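Local coordinates for uncharacterized protein DUF4425 (PDB 3U6G) that is a lipoprotein of unknown function with an immunoglobulin-like fold that possibly binds calcium, at residues A[8-13]-A[94-99]; A[12-17]-A[59-64]. All blocks are in the same frame, centred on the assembly; numbering follows the deposited sequence. Where two conformers were deposited one is given.

Interaction 1. Residues A[8-13]-A[94-99]; sequences GIHKIV and GYIDDK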
# COMPACT_ATOMS: atom_id res chain seq x y z
N GLY A 8 -3.66 8.17 -16.61
CA GLY A 8 -2.47 8.10 -17.44
C GLY A 8 -1.57 6.98 -16.97
O GLY A 8 -2.01 6.11 -16.22
N ILE A 9 -0.32 6.99 -17.41
CA ILE A 9 0.65 6.01 -16.94
C ILE A 9 1.23 6.53 -15.62
O ILE A 9 1.93 7.53 -15.58
CB ILE A 9 1.75 5.71 -17.97
CG1 ILE A 9 1.15 5.06 -19.23
CG2 ILE A 9 2.80 4.78 -17.37
CD1 ILE A 9 2.17 4.84 -20.35
N HIS A 10 0.87 5.84 -14.54
CA HIS A 10 1.41 6.15 -13.22
C HIS A 10 2.66 5.31 -13.02
O HIS A 10 2.74 4.16 -13.48
CB HIS A 10 0.39 5.85 -12.12
CG HIS A 10 -0.80 6.75 -12.18
ND1 HIS A 10 -1.16 7.58 -11.14
CD2 HIS A 10 -1.65 7.02 -13.19
CE1 HIS A 10 -2.19 8.31 -11.50
NE2 HIS A 10 -2.51 7.99 -12.75
N LYS A 11 3.64 5.89 -12.33
CA LYS A 11 4.90 5.21 -12.12
C LYS A 11 5.48 5.55 -10.76
O LYS A 11 5.36 6.68 -10.31
CB LYS A 11 5.89 5.61 -13.22
CG LYS A 11 7.25 4.94 -13.12
CD LYS A 11 8.03 4.98 -14.43
CE LYS A 11 8.44 6.36 -14.81
NZ LYS A 11 9.37 6.30 -15.99
N ILE A 12 6.15 4.56 -10.16
CA ILE A 12 6.95 4.76 -8.97
C ILE A 12 8.37 4.28 -9.25
O ILE A 12 8.58 3.20 -9.76
CB ILE A 12 6.39 3.93 -7.78
CG1 ILE A 12 5.03 4.49 -7.36
CG2 ILE A 12 7.37 3.88 -6.60
CD1 ILE A 12 5.06 5.75 -6.55
N VAL A 13 9.33 5.13 -8.90
CA VAL A 13 10.73 4.77 -8.95
C VAL A 13 11.28 4.81 -7.54
O VAL A 13 11.03 5.76 -6.81
CB VAL A 13 11.54 5.75 -9.83
CG1 VAL A 13 13.06 5.48 -9.66
CG2 VAL A 13 11.12 5.61 -11.27
N GLY A 94 7.04 9.57 -7.51
CA GLY A 94 5.80 9.23 -8.18
C GLY A 94 5.58 10.12 -9.39
O GLY A 94 5.75 11.34 -9.30
N TYR A 95 5.18 9.51 -10.50
CA TYR A 95 4.97 10.20 -11.77
C TYR A 95 3.62 9.87 -12.37
O TYR A 95 3.08 8.78 -12.15
CB TYR A 95 6.01 9.79 -12.83
CG TYR A 95 7.45 9.76 -12.41
CD1 TYR A 95 7.94 8.71 -11.66
CD2 TYR A 95 8.34 10.78 -12.80
CE1 TYR A 95 9.25 8.65 -11.29
CE2 TYR A 95 9.67 10.71 -12.43
CZ TYR A 95 10.12 9.65 -11.66
OH TYR A 95 11.44 9.53 -11.27
N ILE A 96 3.10 10.79 -13.16
CA ILE A 96 2.04 10.51 -14.10
C ILE A 96 2.48 11.02 -15.47
O ILE A 96 2.80 12.21 -15.63
CB ILE A 96 0.69 11.18 -13.70
CG1 ILE A 96 0.29 10.80 -12.28
CG2 ILE A 96 -0.43 10.80 -14.69
CD1 ILE A 96 -0.97 11.48 -11.80
N ASP A 97 2.52 10.12 -16.45
CA ASP A 97 2.98 10.47 -17.81
C ASP A 97 4.30 11.25 -17.78
O ASP A 97 4.44 12.27 -18.44
CB ASP A 97 1.91 11.27 -18.55
CG ASP A 97 0.64 10.48 -18.78
OD1 ASP A 97 0.70 9.24 -18.93
OD2 ASP A 97 -0.43 11.12 -18.82
N ASP A 98 5.25 10.73 -17.00
CA ASP A 98 6.62 11.27 -16.89
C ASP A 98 6.77 12.57 -16.13
O ASP A 98 7.89 13.03 -15.92
CB ASP A 98 7.30 11.42 -18.26
CG ASP A 98 7.33 10.13 -19.07
OD1 ASP A 98 7.65 9.06 -18.51
OD2 ASP A 98 7.07 10.19 -20.29
N LYS A 99 5.67 13.15 -15.66
CA LYS A 99 5.72 14.32 -14.80
C LYS A 99 5.79 13.86 -13.35
O LYS A 99 4.99 13.03 -12.92
CB LYS A 99 4.50 15.20 -15.00
CG LYS A 99 4.48 16.45 -14.14
CD LYS A 99 3.26 17.31 -14.42
CE LYS A 99 3.21 18.55 -13.54
NZ LYS A 99 2.07 19.44 -13.92
O HOH W 1 4.82 8.06 -15.83
O HOH W 2 9.21 8.85 -16.44
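I96 lays its CG1 branch over one face of the H10 imidazole, a CH-pi contact with CG1 3.8 Å from the ring centroid and 21° off the normal. The terminal methyl also touches the ring, I96 CD1 lying 3.4 Å from H10 CE1. On the other face of the sheet, K11 and Y95 meet: the lysine chain bends at chi3 (67°), which brings CE over the tyrosine ring, 4.0 Å from Y95 CD1. V13 CG2 approaches the same ring obliquely, 3.6 Å from Y95 CE1. The lysine ammonium stands too far from the ring for more than a weak cation-pi attraction; a water bridges K11 NZ and D98 OD1 instead.

These side chains hang on an antiparallel pair of strands, 10-18 and 87-96, in the immunoglobulin-like sheet. K11 and Y95 form a hydrogen-bonded pair, flanked by the non-hydrogen-bonded pairs H10-I96 and I12-G94. Beyond the H10-I96 pair the type I' turn from I96 to K99 is tied back to segment 8-13. There D97 N donates to I9 O (2.8 Å), while I9 N donates to D97 OD1 (2.9 Å), approaching from above the carboxylate plane, 41° out of it. A second water joins I9 O to D98 N.

Further out, both H10 ring nitrogens are fixed, ND1 by T123 OG1 and NE2 by the Q6 carbonyl. An alanine at H10 would probably leave I96 CG1 and CD1 without the ring they touch and deprive T123 OG1 and Q6 O of this partner. M72 and A69 also touch the H10 side chain.

Interaction 2. Residues A[12-17]-A[59-64]; sequences IVIQQS and ATMSCC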
# COMPACT_ATOMS: atom_id res chain seq x y z
N ILE A 12 6.15 4.56 -10.16
CA ILE A 12 6.95 4.76 -8.97
C ILE A 12 8.37 4.28 -9.25
O ILE A 12 8.58 3.20 -9.76
CB ILE A 12 6.39 3.93 -7.78
CG1 ILE A 12 5.03 4.49 -7.36
CG2 ILE A 12 7.37 3.88 -6.60
CD1 ILE A 12 5.06 5.75 -6.55
N VAL A 13 9.33 5.13 -8.90
CA VAL A 13 10.73 4.77 -8.95
C VAL A 13 11.28 4.81 -7.54
O VAL A 13 11.03 5.76 -6.81
CB VAL A 13 11.54 5.75 -9.83
CG1 VAL A 13 13.06 5.48 -9.66
CG2 VAL A 13 11.12 5.61 -11.27
N ILE A 14 12.02 3.77 -7.15
CA ILE A 14 12.68 3.73 -5.84
C ILE A 14 14.18 3.59 -6.03
O ILE A 14 14.64 2.75 -6.80
CB ILE A 14 12.16 2.56 -4.97
CG1 ILE A 14 10.63 2.66 -4.83
CG2 ILE A 14 12.83 2.57 -3.62
CD1 ILE A 14 9.98 1.43 -4.25
N GLN A 15 14.93 4.44 -5.32
CA GLN A 15 16.39 4.34 -5.32
C GLN A 15 16.89 4.32 -3.88
O GLN A 15 16.38 5.05 -3.06
CB GLN A 15 17.02 5.54 -6.02
CG GLN A 15 16.68 5.64 -7.49
CD GLN A 15 17.43 6.75 -8.19
OE1 GLN A 15 17.34 7.92 -7.81
NE2 GLN A 15 18.17 6.40 -9.24
N GLN A 16 17.89 3.51 -3.59
CA GLN A 16 18.48 3.51 -2.26
C GLN A 16 19.97 3.70 -2.36
O GLN A 16 20.56 3.37 -3.38
CB GLN A 16 18.16 2.21 -1.51
CG GLN A 16 18.65 0.95 -2.21
CD GLN A 16 18.66 -0.25 -1.29
OE1 GLN A 16 18.49 -0.12 -0.08
NE2 GLN A 16 18.86 -1.43 -1.87
N SER A 17 20.56 4.21 -1.27
CA SER A 17 22.00 4.42 -1.16
C SER A 17 22.40 4.38 0.31
O SER A 17 21.58 4.63 1.20
CB SER A 17 22.40 5.77 -1.77
OG SER A 17 21.66 6.84 -1.21
N ALA A 59 20.13 -0.98 -6.78
CA ALA A 59 20.16 0.48 -6.65
C ALA A 59 18.84 1.16 -7.06
O ALA A 59 18.45 2.15 -6.44
CB ALA A 59 21.32 1.08 -7.43
N THR A 60 18.18 0.65 -8.11
CA THR A 60 16.95 1.24 -8.65
C THR A 60 15.91 0.20 -9.04
O THR A 60 16.22 -0.82 -9.66
CB THR A 60 17.21 2.12 -9.92
OG1 THR A 60 18.30 3.01 -9.69
CG2 THR A 60 15.96 2.93 -10.31
N MSE A 61 14.66 0.47 -8.68
CA MSE A 61 13.55 -0.31 -9.20
C MSE A 61 12.42 0.62 -9.58
O MSE A 61 12.24 1.69 -9.02
CB MSE A 61 13.11 -1.37 -8.20
CG MSE A 61 12.38 -0.85 -6.99
SE MSE A 61 10.45 -0.70 -7.26
CE MSE A 61 10.20 -1.95 -8.69
N SER A 62 11.67 0.23 -10.59
CA SER A 62 10.51 0.99 -10.96
C SER A 62 9.35 0.08 -11.30
O SER A 62 9.53 -1.09 -11.68
CB SER A 62 10.82 1.93 -12.12
OG SER A 62 11.32 1.20 -13.20
N CYS A 63 8.16 0.66 -11.21
CA CYS A 63 6.92 -0.04 -11.45
C CYS A 63 5.95 0.97 -12.07
O CYS A 63 5.88 2.10 -11.62
CB CYS A 63 6.35 -0.60 -10.11
SG CYS A 63 4.85 -1.59 -10.32
N CYS A 64 5.22 0.59 -13.12
CA CYS A 64 4.24 1.49 -13.71
C CYS A 64 2.97 0.75 -14.05
O CYS A 64 2.92 -0.49 -14.01
CB CYS A 64 4.80 2.18 -14.96
SG CYS A 64 5.06 1.06 -16.36
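Four backbone hydrogen bonds pair I12 with C63 and I14 with M61, making strands 10-18 and 60-65 antiparallel neighbours in the immunoglobulin-like fold. Their local axes approach to 4.7 Å and run at 168°, close to fully antiparallel. I14 N to M61 O is 2.8 Å with a nearly straight N-H...O angle of 174°. The non-hydrogen-bonded pairs V13-S62 and Q15-T60 alternate with these. At the end of the contact Q16 N adds a longer bond to A59 O, 3.2 Å, which extends the backbone pairing to the residue before strand 60-65.

CA-H...O contacts fill in between the N-H bonds. I12 O receives S62 CA as well as C63 N, and M61 O receives V13 CA as well as I14 N, so each of the two carbonyls has an N-H and a weaker C-H donor.

Apolar packing is concentrated on the face carrying I12, I14, M61 and C63. The selenomethionine M61, in one of its two deposited conformers, lies side by side with I14, and its SE is 3.7 Å from I14 CD1. In that conformer its CG sits between the backbone N and carbonyl carbon (chi1 72°), 4.0 Å from I14 CB, before the chain bends at chi2. I56 touches both side chains, and C74 and V27 pack on I14, so the pair belongs to the interior between this sheet region and strands 24-33 and 71-80.

On the other face the contacts are lighter. V13 turns its CG2 to S62 CB and its CG1 to T60 CG2, at 3.8 and 3.9 Å. Q15 runs alongside T60, extended beyond CG, and its NE2 gives a weak hydrogen bond to T60 OG1 at 3.4 Å.

From the N terminus, strand 10-18 is the common member of both contacts: 8-13 opens interaction 1 and 12-17 opens interaction 2, with I12 and V13 shared. The chain first closes a loop at 59-64, with 41 residues between the segments of interaction 2, and later a longer one at 94-99, with 80 between those of interaction 1. The span of interaction 2 thus nests within that of interaction 1, and the two do not cross. Strand 10-18 therefore lies between strands 60-65 and 87-96. The two contacts also touch directly, with H10 O 3.2 Å from C64 CB and K11 CG 3.5 Å from C63 O.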